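Local coordinates for tryptophan decarboxylase 1 (Oryza sativa subsp. japonica, PDB 6KHO) that decarboxylates L-tryptophan to tryptamine and 5-hydroxy-L-tryptophan to serotonin as a homodimeric pyridoxal 5'-phosphate enzyme of the group II family, at the interface of chains A and B. Coordinates in Å, arbitrary orientation; residue numbers count along the deposited sequence, not the author numbering. Chains: chain A/B, Tryptophan decarboxylase 1.

The interface of chains A and B. Residues chain A 62-63, 66-68; chain B 141, 144-145, 148, 159-161.
A:Gln63 reaches across the dimer interface between B:Leu141 and B:Arg159, a worked example of how one extended amide can serve packing, direct bonding and hydration at once. Its CG stands anti to the backbone N (chi1 -178°) and the chain runs on straight, which carries the amide from the short helix 61-65 to the loop 159-161 of the partner. There NE2 donates to the backbone O of B:Thr160 at 3.0 Å; the acceptor lies in the amide plane, whereas the donor sits above the carbonyl plane. The guanidinium of B:Arg159 slides past in the opposite direction, stacked on the amide with the two planes 30° apart, and A:Gln63 CB rests over its face toward the rim.

In the tightly packed part, helix 133-149 of chain B meets A:Leu66 and the A:Gln63 chain. B:Leu141 turns CD2 to A:Leu66 CD1 at 3.7 Å, while its CD1 touches the flank of A:Gln63. Its CG lies over one face of the B:Trp145 indole, toward the rim, and may help to hold the ring with its edge toward chain A. There NE1 donates to A:Arg67 O at 3.0 Å, the oxygen lying in the ring plane.

The other side is looser and wet. Water 1 links A:Gln63 OE1 to B:Asp144 OD2, a carboxylate oxygen that also accepts a hydrogen bond from the backbone N-H of B:Arg159, which probably helps to position that loop. Water 2 lies 3.0 Å from the same OE1 and makes longer contacts with A:Ala68 O and B:Arg159 O. An alanine at A:Gln63 would probably leave B:Thr160 O without its amide donor and the guanidinium without the stacked amide, with CB alone still over it, and break the water bridge to B:Asp144.

The interface is two-fold symmetric, so this contact has a twin with the chains exchanged. Beside water 2, B:Gln148 NE2 donates to A:Ala68 O in the carbonyl plane at 2.8 Å, nearly straight at 174° about the hydrogen.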
loop_
_atom_site.group_PDB
_atom_site.type_symbol
_atom_site.label_atom_id
_atom_site.label_comp_id
_atom_site.label_asym_id
_atom_site.label_seq_id
_atom_site.Cartn_x
_atom_site.Cartn_y
_atom_site.Cartn_z
ATOM N N LEU A 62 -10.540 -16.366 -16.908
ATOM C CA LEU A 62 -10.683 -16.716 -15.495
ATOM C C LEU A 62 -12.146 -16.770 -15.082
ATOM O O LEU A 62 -12.592 -17.757 -14.481
ATOM C CB LEU A 62 -9.912 -15.735 -14.605
ATOM C CG LEU A 62 -9.829 -16.278 -13.170
ATOM C CD1 LEU A 62 -9.041 -17.591 -13.158
ATOM C CD2 LEU A 62 -9.215 -15.270 -12.189
ATOM N N GLN A 63 -12.911 -15.716 -15.380
ATOM C CA GLN A 63 -14.331 -15.751 -15.055
ATOM C C GLN A 63 -15.052 -16.898 -15.772
ATOM O O GLN A 63 -16.033 -17.434 -15.243
ATOM C CB GLN A 63 -14.994 -14.420 -15.391
ATOM C CG GLN A 63 -16.471 -14.399 -15.022
ATOM C CD GLN A 63 -17.129 -13.033 -15.140
ATOM O OE1 GLN A 63 -16.767 -12.090 -14.431
ATOM N NE2 GLN A 63 -18.128 -12.929 -16.021
ATOM N N LEU A 66 -13.738 -20.003 -13.173
ATOM C CA LEU A 66 -14.481 -19.754 -11.951
ATOM C C LEU A 66 -15.842 -19.242 -12.387
ATOM O O LEU A 66 -16.150 -19.212 -13.572
ATOM C CB LEU A 66 -13.679 -18.829 -11.038
ATOM C CG LEU A 66 -12.198 -19.222 -11.064
ATOM C CD1 LEU A 66 -11.331 -18.217 -10.327
ATOM C CD2 LEU A 66 -11.983 -20.617 -10.502
ATOM N N ARG A 67 -16.720 -18.870 -11.504
ATOM C CA ARG A 67 -17.950 -18.427 -12.150
ATOM C C ARG A 67 -18.045 -16.909 -12.157
ATOM O O ARG A 67 -17.174 -16.214 -11.644
ATOM C CB ARG A 67 -19.168 -19.053 -11.494
ATOM C CG ARG A 67 -19.422 -20.440 -11.967
ATOM C CD ARG A 67 -20.704 -20.871 -11.323
ATOM N NE ARG A 67 -20.856 -22.296 -11.329
ATOM C CZ ARG A 67 -21.924 -22.897 -10.830
ATOM N NH1 ARG A 67 -22.901 -22.168 -10.307
ATOM N NH2 ARG A 67 -22.001 -24.205 -10.865
ATOM N N ALA A 68 -19.119 -16.398 -12.764
ATOM C CA ALA A 68 -19.365 -14.962 -12.765
ATOM C C ALA A 68 -19.872 -14.462 -11.425
ATOM O O ALA A 68 -19.823 -13.255 -11.169
ATOM C CB ALA A 68 -20.372 -14.591 -13.853
ATOM N N LEU B 141 -12.038 -10.171 -11.054
ATOM C CA LEU B 141 -13.101 -11.098 -10.666
ATOM C C LEU B 141 -13.568 -10.845 -9.237
ATOM O O LEU B 141 -14.775 -10.761 -8.967
ATOM C CB LEU B 141 -12.609 -12.537 -10.804
ATOM C CG LEU B 141 -13.691 -13.578 -10.514
ATOM C CD1 LEU B 141 -14.779 -13.520 -11.600
ATOM C CD2 LEU B 141 -13.081 -14.972 -10.424
ATOM N N ASP B 144 -15.680 -7.782 -9.203
ATOM C CA ASP B 144 -17.009 -7.981 -9.787
ATOM C C ASP B 144 -17.891 -8.832 -8.877
ATOM O O ASP B 144 -19.101 -8.586 -8.766
ATOM C CB ASP B 144 -16.886 -8.611 -11.184
ATOM C CG ASP B 144 -16.605 -7.568 -12.291
ATOM O OD1 ASP B 144 -16.980 -6.383 -12.112
ATOM O OD2 ASP B 144 -16.002 -7.926 -13.335
ATOM N N TRP B 145 -17.307 -9.830 -8.200
ATOM C CA TRP B 145 -18.079 -10.622 -7.234
ATOM C C TRP B 145 -18.605 -9.755 -6.094
ATOM O O TRP B 145 -19.791 -9.808 -5.749
ATOM C CB TRP B 145 -17.222 -11.753 -6.664
ATOM C CG TRP B 145 -17.126 -12.980 -7.518
ATOM C CD1 TRP B 145 -17.455 -13.098 -8.835
ATOM C CD2 TRP B 145 -16.639 -14.260 -7.105
ATOM N NE1 TRP B 145 -17.206 -14.384 -9.274
ATOM C CE2 TRP B 145 -16.713 -15.119 -8.228
ATOM C CE3 TRP B 145 -16.164 -14.772 -5.888
ATOM C CZ2 TRP B 145 -16.322 -16.460 -8.172
ATOM C CZ3 TRP B 145 -15.782 -16.113 -5.830
ATOM C CH2 TRP B 145 -15.858 -16.937 -6.969
ATOM N N GLN B 148 -21.479 -7.487 -7.007
ATOM C CA GLN B 148 -22.770 -8.166 -6.982
ATOM C C GLN B 148 -23.292 -8.321 -5.561
ATOM O O GLN B 148 -24.484 -8.099 -5.309
ATOM C CB GLN B 148 -22.658 -9.515 -7.679
ATOM C CG GLN B 148 -22.333 -9.369 -9.144
ATOM C CD GLN B 148 -21.915 -10.672 -9.764
ATOM O OE1 GLN B 148 -22.708 -11.610 -9.843
ATOM N NE2 GLN B 148 -20.656 -10.757 -10.180
ATOM N N ARG B 159 -16.875 -6.974 -15.973
ATOM C CA ARG B 159 -17.573 -8.034 -16.690
ATOM C C ARG B 159 -18.946 -8.240 -16.072
ATOM O O ARG B 159 -19.137 -8.073 -14.862
ATOM C CB ARG B 159 -16.777 -9.347 -16.671
ATOM C CG ARG B 159 -15.457 -9.274 -17.421
ATOM C CD ARG B 159 -14.800 -10.635 -17.650
ATOM N NE ARG B 159 -15.696 -11.611 -18.289
ATOM C CZ ARG B 159 -15.307 -12.807 -18.737
ATOM N NH1 ARG B 159 -14.043 -13.180 -18.617
ATOM N NH2 ARG B 159 -16.175 -13.642 -19.301
ATOM N N THR B 160 -19.918 -8.555 -16.914
ATOM C CA THR B 160 -21.191 -9.036 -16.416
ATOM C C THR B 160 -21.296 -10.530 -16.711
ATOM O O THR B 160 -20.317 -11.179 -17.107
ATOM C CB THR B 160 -22.341 -8.266 -17.043
ATOM O OG1 THR B 160 -22.389 -8.558 -18.448
ATOM C CG2 THR B 160 -22.140 -6.781 -16.839
ATOM N N GLY B 161 -22.502 -11.066 -16.557
ATOM C CA GLY B 161 -22.695 -12.490 -16.787
ATOM C C GLY B 161 -22.322 -12.911 -18.195
ATOM O O GLY B 161 -21.546 -13.855 -18.392
HETATM O O HOH W 1 -14.744 -10.385 -13.743
HETATM O O HOH W 2 -18.977 -10.737 -12.986
#